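Long-range contacts in putative immunoglobulin-blocking virulence protein (Mycoplasma mycoides subsp. capri, PDB 7ADK), which probably binds host immunoglobulins and blocks their action, acting as a virulence factor of the mycoplasma: residues Gly198-Phe206 with Ile313-Asn321; Ile132-Glu140 with Leu184-Ala192. All coordinates share one frame; numbering follows the deposited sequence.

Contact 1: residues Gly198-Phe206 with Ile313-Asn321; sequences GYDEGVGLF and ISPRSAFIN
Asp200 meets Ser314 and Arg316 where two overlapping beta turns, type I from Gly198 to Glu201 and type II from Asp200 to Val203, face an ST turn begun by Ser314. Both carboxylate oxygens are engaged. OD1 of Asp200 takes the whole salt bridge, accepting from Arg316 NE at 2.9 Å and from Arg316 NH2 at 3.0 Å. This is a side-on grip with OD1 in the guanidinium plane, although the carboxylate itself is turned 58° out of that plane. The arginine chain runs straight through chi2 and bends at chi3 (-59°), which brings the NE edge round to the acid. OD2 of Asp200 receives the hydroxyl of Ser314, OG to OD2 2.9 Å, from above the carboxylate plane. The same OG accepts the backbone N of Arg316 at 3.3 Å, so Ser314 closes its own turn while holding the acid that pairs with Arg316. Val203 CG2 lies over one guanidinium face, and Asp200 CB rests on the ring of Pro315. Several backbone carbonyls are met from helix 247-253: Arg248 donates to Val203 O and Ala318 O, and weakly to Pro315 O, while Tyr249 OH bonds Leu205 O. Farther along, the polar cluster gives way to aliphatic packing, where Leu205 fits against strand 318-320, the edge of a small antiparallel sheet. Its CD1 lies 4.0 Å from Ala318 CB and 3.9 Å from Ile320 CG1. At the far end, Ile320 CD1 touches Phe206 CZ at 4.0 Å, approaching the ring obliquely.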
loop_
_atom_site.group_PDB
_atom_site.type_symbol
_atom_site.label_atom_id
_atom_site.label_comp_id
_atom_site.label_asym_id
_atom_site.label_seq_id
_atom_site.Cartn_x
_atom_site.Cartn_y
_atom_site.Cartn_z
ATOM N N GLY A 198 -36.660 24.695 15.898
ATOM C CA GLY A 198 -35.654 23.748 16.373
ATOM C C GLY A 198 -34.333 23.793 15.610
ATOM O O GLY A 198 -34.000 24.793 14.976
ATOM N N TYR A 199 -33.584 22.688 15.617
ATOM C CA TYR A 199 -32.262 22.612 14.981
ATOM C C TYR A 199 -32.290 22.840 13.456
ATOM O O TYR A 199 -31.379 23.468 12.921
ATOM C CB TYR A 199 -31.613 21.266 15.327
ATOM C CG TYR A 199 -30.152 21.151 14.941
ATOM C CD1 TYR A 199 -29.168 21.716 15.767
ATOM C CD2 TYR A 199 -29.773 20.499 13.754
ATOM C CE1 TYR A 199 -27.815 21.663 15.394
ATOM C CE2 TYR A 199 -28.418 20.428 13.391
ATOM C CZ TYR A 199 -27.438 21.018 14.203
ATOM O OH TYR A 199 -26.135 20.932 13.850
ATOM N N ASP A 200 -33.346 22.387 12.768
ATOM C CA ASP A 200 -33.537 22.557 11.312
ATOM C C ASP A 200 -34.186 23.899 10.898
ATOM O O ASP A 200 -34.587 24.093 9.750
ATOM C CB ASP A 200 -34.214 21.316 10.715
ATOM C CG ASP A 200 -33.353 20.048 10.759
ATOM O OD1 ASP A 200 -32.113 20.126 10.630
ATOM O OD2 ASP A 200 -33.936 18.953 10.875
ATOM N N GLU A 201 -34.237 24.876 11.805
ATOM C CA GLU A 201 -34.525 26.265 11.456
ATOM C C GLU A 201 -33.458 26.806 10.489
ATOM O O GLU A 201 -32.257 26.710 10.744
ATOM C CB GLU A 201 -34.651 27.101 12.735
ATOM C CG GLU A 201 -34.776 28.613 12.505
ATOM C CD GLU A 201 -33.447 29.375 12.603
ATOM O OE1 GLU A 201 -32.666 29.129 13.548
ATOM O OE2 GLU A 201 -33.200 30.285 11.785
ATOM N N GLY A 202 -33.896 27.379 9.370
ATOM C CA GLY A 202 -33.003 27.860 8.315
ATOM C C GLY A 202 -32.617 26.825 7.254
ATOM O O GLY A 202 -31.706 27.075 6.466
ATOM N N VAL A 203 -33.298 25.669 7.228
ATOM C CA VAL A 203 -33.240 24.661 6.149
ATOM C C VAL A 203 -34.626 24.105 5.767
ATOM O O VAL A 203 -34.713 23.011 5.224
ATOM C CB VAL A 203 -32.200 23.545 6.420
ATOM C CG1 VAL A 203 -30.767 24.044 6.314
ATOM C CG2 VAL A 203 -32.363 22.857 7.763
ATOM N N GLY A 204 -35.710 24.847 6.006
ATOM C CA GLY A 204 -37.066 24.500 5.559
ATOM C C GLY A 204 -37.304 24.800 4.082
ATOM O O GLY A 204 -36.499 25.464 3.438
ATOM N N LEU A 205 -38.409 24.331 3.502
ATOM C CA LEU A 205 -38.635 24.448 2.053
ATOM C C LEU A 205 -38.670 25.888 1.521
ATOM O O LEU A 205 -38.183 26.121 0.421
ATOM C CB LEU A 205 -39.916 23.705 1.647
ATOM C CG LEU A 205 -39.688 22.201 1.477
ATOM C CD1 LEU A 205 -41.001 21.434 1.559
ATOM C CD2 LEU A 205 -39.038 21.921 0.128
ATOM N N PHE A 206 -39.191 26.853 2.277
ATOM C CA PHE A 206 -39.232 28.266 1.881
ATOM C C PHE A 206 -38.496 29.154 2.878
ATOM O O PHE A 206 -38.781 30.346 2.994
ATOM C CB PHE A 206 -40.669 28.726 1.611
ATOM C CG PHE A 206 -41.426 27.846 0.646
ATOM C CD1 PHE A 206 -40.864 27.496 -0.590
ATOM C CD2 PHE A 206 -42.663 27.308 1.010
ATOM C CE1 PHE A 206 -41.514 26.599 -1.443
ATOM C CE2 PHE A 206 -43.311 26.407 0.162
ATOM C CZ PHE A 206 -42.737 26.044 -1.060
ATOM N N ILE A 313 -41.965 14.987 10.196
ATOM C CA ILE A 313 -41.103 15.332 9.049
ATOM C C ILE A 313 -39.943 16.212 9.522
ATOM O O ILE A 313 -40.188 17.252 10.135
ATOM C CB ILE A 313 -41.916 16.049 7.936
ATOM C CG1 ILE A 313 -42.940 15.092 7.287
ATOM C CG2 ILE A 313 -40.972 16.675 6.895
ATOM C CD1 ILE A 313 -43.881 15.758 6.288
ATOM N N SER A 314 -38.696 15.830 9.243
ATOM C CA SER A 314 -37.561 16.737 9.448
ATOM C C SER A 314 -37.642 17.873 8.431
ATOM O O SER A 314 -37.713 17.604 7.232
ATOM C CB SER A 314 -36.217 16.015 9.317
ATOM O OG SER A 314 -35.136 16.928 9.187
ATOM N N PRO A 315 -37.592 19.148 8.851
ATOM C CA PRO A 315 -37.563 20.247 7.900
ATOM C C PRO A 315 -36.387 20.214 6.925
ATOM O O PRO A 315 -36.502 20.785 5.853
ATOM C CB PRO A 315 -37.567 21.519 8.736
ATOM C CG PRO A 315 -38.227 21.093 10.036
ATOM C CD PRO A 315 -37.773 19.652 10.199
ATOM N N ARG A 316 -35.284 19.521 7.227
ATOM C CA ARG A 316 -34.137 19.356 6.319
ATOM C C ARG A 316 -34.368 18.263 5.270
ATOM O O ARG A 316 -33.804 18.315 4.188
ATOM C CB ARG A 316 -32.887 19.083 7.176
ATOM C CG ARG A 316 -31.550 19.204 6.434
ATOM C CD ARG A 316 -30.327 18.892 7.304
ATOM N NE ARG A 316 -30.216 19.762 8.478
ATOM C CZ ARG A 316 -29.328 20.692 8.735
ATOM N NH1 ARG A 316 -28.300 20.923 8.003
ATOM N NH2 ARG A 316 -29.497 21.425 9.766
ATOM N N SER A 317 -35.212 17.288 5.585
ATOM C CA SER A 317 -35.535 16.138 4.729
ATOM C C SER A 317 -36.819 16.319 3.914
ATOM O O SER A 317 -37.166 15.447 3.124
ATOM C CB SER A 317 -35.681 14.892 5.600
ATOM O OG SER A 317 -34.513 14.676 6.362
ATOM N N ALA A 318 -37.564 17.401 4.144
ATOM C CA ALA A 318 -38.835 17.672 3.490
ATOM C C ALA A 318 -38.668 17.977 2.002
ATOM O O ALA A 318 -37.849 18.819 1.639
ATOM C CB ALA A 318 -39.519 18.834 4.206
ATOM N N PHE A 319 -39.505 17.382 1.161
ATOM C CA PHE A 319 -39.639 17.697 -0.260
ATOM C C PHE A 319 -41.116 17.813 -0.645
ATOM O O PHE A 319 -42.001 17.412 0.097
ATOM C CB PHE A 319 -38.877 16.677 -1.126
ATOM C CG PHE A 319 -39.483 15.291 -1.245
ATOM C CD1 PHE A 319 -39.115 14.296 -0.330
ATOM C CD2 PHE A 319 -40.375 14.981 -2.286
ATOM C CE1 PHE A 319 -39.639 13.000 -0.459
ATOM C CE2 PHE A 319 -40.907 13.687 -2.406
ATOM C CZ PHE A 319 -40.534 12.695 -1.493
ATOM N N ILE A 320 -41.396 18.387 -1.803
ATOM C CA ILE A 320 -42.745 18.499 -2.369
ATOM C C ILE A 320 -42.862 17.448 -3.473
ATOM O O ILE A 320 -42.034 17.446 -4.383
ATOM C CB ILE A 320 -42.926 19.926 -2.938
ATOM C CG1 ILE A 320 -42.799 21.013 -1.851
ATOM C CG2 ILE A 320 -44.265 20.085 -3.659
ATOM C CD1 ILE A 320 -42.302 22.338 -2.393
ATOM N N ASN A 321 -43.841 16.548 -3.432
ATOM C CA ASN A 321 -44.021 15.584 -4.524
ATOM C C ASN A 321 -44.926 16.147 -5.635
ATOM O O ASN A 321 -45.391 17.283 -5.584
ATOM C CB ASN A 321 -44.429 14.198 -3.991
ATOM C CG ASN A 321 -45.878 14.018 -3.592
ATOM O OD1 ASN A 321 -46.796 14.387 -4.295
ATOM N ND2 ASN A 321 -46.126 13.367 -2.487
#

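Contact 2: residues Ile132-Glu140 with Leu184-Ala192; sequences ITIAGIEVE and LKEQVAKDA
Ala135 O accepts two N-H groups. The stronger bond comes across the contact from Gln187 NE2 at 2.9 Å and is nearly straight, with an N-H...O angle of 168°; the oxygen lies in the amide plane of Gln187, while the donor is tilted 26° from the carbonyl plane. The weaker one comes from Ile137 N and closes a tight gamma turn centred on Gly136. A bend at chi2 of Gln187 (73°) swings the amide toward the loop, and the aliphatic part of the chain is used as well: CG packs on Ala135 CB at 3.8 Å and on Ile137 CG1 at 4.0 Å. Leu184, three residues earlier on the helix, meets the hairpin with both methyls. CD1 meets Ile134 CG1 at 3.8 Å, and CD2 meets Val139 CG2, also at 3.8 Å; each of these side chains crosses the leucine at about a right angle. Leu307 of helix 301-308 touches both Ile134 and Leu184, continuing the apolar layer. Across the base, Ile132 and Val139 exchange two backbone bonds, N of each to O of the other. The whole is a beta hairpin whose loop and adjoining strand pack on helix 182-194.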
loop_
_atom_site.group_PDB
_atom_site.type_symbol
_atom_site.label_atom_id
_atom_site.label_comp_id
_atom_site.label_asym_id
_atom_site.label_seq_id
_atom_site.Cartn_x
_atom_site.Cartn_y
_atom_site.Cartn_z
ATOM N N ILE A 132 -49.031 13.677 24.995
ATOM C CA ILE A 132 -47.662 14.167 24.804
ATOM C C ILE A 132 -47.689 15.366 23.841
ATOM O O ILE A 132 -48.589 15.477 23.012
ATOM C CB ILE A 132 -46.707 13.035 24.329
ATOM C CG1 ILE A 132 -46.971 12.522 22.896
ATOM C CG2 ILE A 132 -46.693 11.862 25.317
ATOM C CD1 ILE A 132 -45.783 11.769 22.291
ATOM N N THR A 133 -46.696 16.250 23.889
ATOM C CA THR A 133 -46.523 17.331 22.899
ATOM C C THR A 133 -45.478 16.934 21.863
ATOM O O THR A 133 -44.436 16.403 22.238
ATOM C CB THR A 133 -46.178 18.675 23.565
ATOM O OG1 THR A 133 -45.983 19.660 22.582
ATOM C CG2 THR A 133 -44.925 18.675 24.434
ATOM N N ILE A 134 -45.739 17.150 20.566
ATOM C CA ILE A 134 -44.809 16.756 19.476
ATOM C C ILE A 134 -44.455 17.861 18.462
ATOM O O ILE A 134 -43.462 17.746 17.747
ATOM C CB ILE A 134 -45.239 15.433 18.782
ATOM C CG1 ILE A 134 -46.307 15.598 17.687
ATOM C CG2 ILE A 134 -45.643 14.354 19.792
ATOM C CD1 ILE A 134 -46.607 14.319 16.934
ATOM N N ALA A 135 -45.238 18.934 18.412
ATOM C CA ALA A 135 -45.034 20.098 17.549
ATOM C C ALA A 135 -45.581 21.383 18.206
ATOM O O ALA A 135 -46.302 22.163 17.592
ATOM C CB ALA A 135 -45.621 19.803 16.173
ATOM N N GLY A 136 -45.356 21.550 19.510
ATOM C CA GLY A 136 -46.112 22.453 20.382
ATOM C C GLY A 136 -47.481 21.882 20.754
ATOM O O GLY A 136 -47.780 21.714 21.936
ATOM N N ILE A 137 -48.256 21.480 19.746
ATOM C CA ILE A 137 -49.592 20.886 19.850
ATOM C C ILE A 137 -49.596 19.666 20.776
ATOM O O ILE A 137 -48.787 18.757 20.632
ATOM C CB ILE A 137 -50.122 20.545 18.434
ATOM C CG1 ILE A 137 -50.171 21.778 17.505
ATOM C CG2 ILE A 137 -51.486 19.864 18.451
ATOM C CD1 ILE A 137 -51.027 22.946 17.979
ATOM N N GLU A 138 -50.520 19.648 21.730
ATOM C CA GLU A 138 -50.788 18.504 22.606
ATOM C C GLU A 138 -51.574 17.420 21.852
ATOM O O GLU A 138 -52.577 17.709 21.199
ATOM C CB GLU A 138 -51.593 18.944 23.839
ATOM C CG GLU A 138 -50.953 20.047 24.693
ATOM C CD GLU A 138 -49.598 19.685 25.306
ATOM O OE1 GLU A 138 -48.832 20.608 25.641
ATOM O OE2 GLU A 138 -49.293 18.496 25.504
ATOM N N VAL A 139 -51.151 16.162 21.943
ATOM C CA VAL A 139 -51.729 15.058 21.164
ATOM C C VAL A 139 -51.931 13.852 22.085
ATOM O O VAL A 139 -51.090 13.601 22.943
ATOM C CB VAL A 139 -50.811 14.675 19.986
ATOM C CG1 VAL A 139 -51.518 13.683 19.076
ATOM C CG2 VAL A 139 -50.350 15.845 19.125
ATOM N N GLU A 140 -53.013 13.089 21.969
ATOM C CA GLU A 140 -53.149 11.808 22.685
ATOM C C GLU A 140 -52.328 10.687 22.019
ATOM O O GLU A 140 -52.299 10.573 20.795
ATOM C CB GLU A 140 -54.622 11.429 22.883
ATOM C CG GLU A 140 -55.411 11.213 21.599
ATOM C CD GLU A 140 -56.899 10.966 21.868
ATOM O OE1 GLU A 140 -57.251 9.930 22.470
ATOM O OE2 GLU A 140 -57.729 11.806 21.465
ATOM N N LEU A 184 -52.901 19.055 13.978
ATOM C CA LEU A 184 -51.518 18.583 14.091
ATOM C C LEU A 184 -50.825 18.507 12.735
ATOM O O LEU A 184 -49.704 18.985 12.600
ATOM C CB LEU A 184 -51.488 17.209 14.789
ATOM C CG LEU A 184 -50.095 16.550 14.861
ATOM C CD1 LEU A 184 -49.129 17.325 15.755
ATOM C CD2 LEU A 184 -50.264 15.137 15.391
ATOM N N LYS A 185 -51.442 17.881 11.727
ATOM C CA LYS A 185 -50.724 17.647 10.460
ATOM C C LYS A 185 -50.494 18.919 9.645
ATOM O O LYS A 185 -49.486 19.017 8.960
ATOM C CB LYS A 185 -51.328 16.488 9.662
ATOM C CG LYS A 185 -52.700 16.748 9.050
ATOM C CD LYS A 185 -53.258 15.434 8.505
ATOM C CE LYS A 185 -54.569 15.640 7.750
ATOM N NZ LYS A 185 -55.217 14.349 7.465
ATOM N N GLU A 186 -51.324 19.946 9.812
ATOM C CA GLU A 186 -51.052 21.278 9.260
ATOM C C GLU A 186 -49.991 22.065 10.043
ATOM O O GLU A 186 -49.244 22.838 9.449
ATOM C CB GLU A 186 -52.357 22.069 9.117
ATOM C CG GLU A 186 -53.393 21.422 8.185
ATOM C CD GLU A 186 -52.825 20.792 6.913
ATOM O OE1 GLU A 186 -53.298 19.711 6.508
ATOM O OE2 GLU A 186 -51.911 21.381 6.312
ATOM N N GLN A 187 -49.828 21.826 11.348
ATOM C CA GLN A 187 -48.662 22.327 12.085
ATOM C C GLN A 187 -47.368 21.666 11.594
ATOM O O GLN A 187 -46.360 22.340 11.383
ATOM C CB GLN A 187 -48.867 22.125 13.594
ATOM C CG GLN A 187 -47.663 22.473 14.475
ATOM C CD GLN A 187 -47.383 23.955 14.620
ATOM O OE1 GLN A 187 -47.695 24.777 13.779
ATOM N NE2 GLN A 187 -46.790 24.360 15.708
ATOM N N VAL A 188 -47.390 20.352 11.365
ATOM C CA VAL A 188 -46.244 19.614 10.813
ATOM C C VAL A 188 -45.927 20.044 9.376
ATOM O O VAL A 188 -44.757 20.069 9.004
ATOM C CB VAL A 188 -46.478 18.096 10.951
ATOM C CG1 VAL A 188 -45.478 17.221 10.195
ATOM C CG2 VAL A 188 -46.393 17.719 12.435
ATOM N N ALA A 189 -46.929 20.453 8.590
ATOM C CA ALA A 189 -46.743 21.053 7.268
ATOM C C ALA A 189 -46.015 22.403 7.338
ATOM O O ALA A 189 -44.978 22.574 6.702
ATOM C CB ALA A 189 -48.102 21.200 6.575
ATOM N N LYS A 190 -46.507 23.346 8.152
ATOM C CA LYS A 190 -45.926 24.690 8.316
ATOM C C LYS A 190 -44.504 24.683 8.856
ATOM O O LYS A 190 -43.698 25.534 8.482
ATOM C CB LYS A 190 -46.824 25.513 9.243
ATOM C CG LYS A 190 -48.098 25.960 8.518
ATOM C CD LYS A 190 -49.061 26.652 9.490
ATOM C CE LYS A 190 -50.353 27.090 8.799
ATOM N NZ LYS A 190 -50.148 28.228 7.888
ATOM N N ASP A 191 -44.155 23.712 9.693
ATOM C CA ASP A 191 -42.765 23.523 10.145
ATOM C C ASP A 191 -41.816 23.101 9.016
ATOM O O ASP A 191 -40.718 23.637 8.897
ATOM C CB ASP A 191 -42.694 22.504 11.288
ATOM C CG ASP A 191 -43.033 23.050 12.673
ATOM O OD1 ASP A 191 -43.151 24.274 12.844
ATOM O OD2 ASP A 191 -43.078 22.252 13.629
ATOM N N ALA A 192 -42.242 22.204 8.125
ATOM C CA ALA A 192 -41.433 21.801 6.982
ATOM C C ALA A 192 -41.189 22.938 5.977
ATOM O O ALA A 192 -40.173 22.929 5.286
ATOM C CB ALA A 192 -42.116 20.609 6.322
#

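How the contacts relate
Along the chain the two contacts come in series: contact 2 closes with helix 182-194 before contact 1 opens, and that helix leads on to strand 203-204. Their centres are 14 Å apart, on the same side of the chain's centre. They meet near the C-terminal end of the helix, where Ala192 O probably accepts a hydrogen bond from Leu205 N and the methyl of Ala192 packs on Ala318 and Ile313. Helix 182-194 therefore has the 130-144 hairpin along one side, from Leu184 to Asp191, and 313-321 near its C-terminal end. The helix thus joins the hairpin before it and the segment that follows it to 313-321, more than a hundred residues further on.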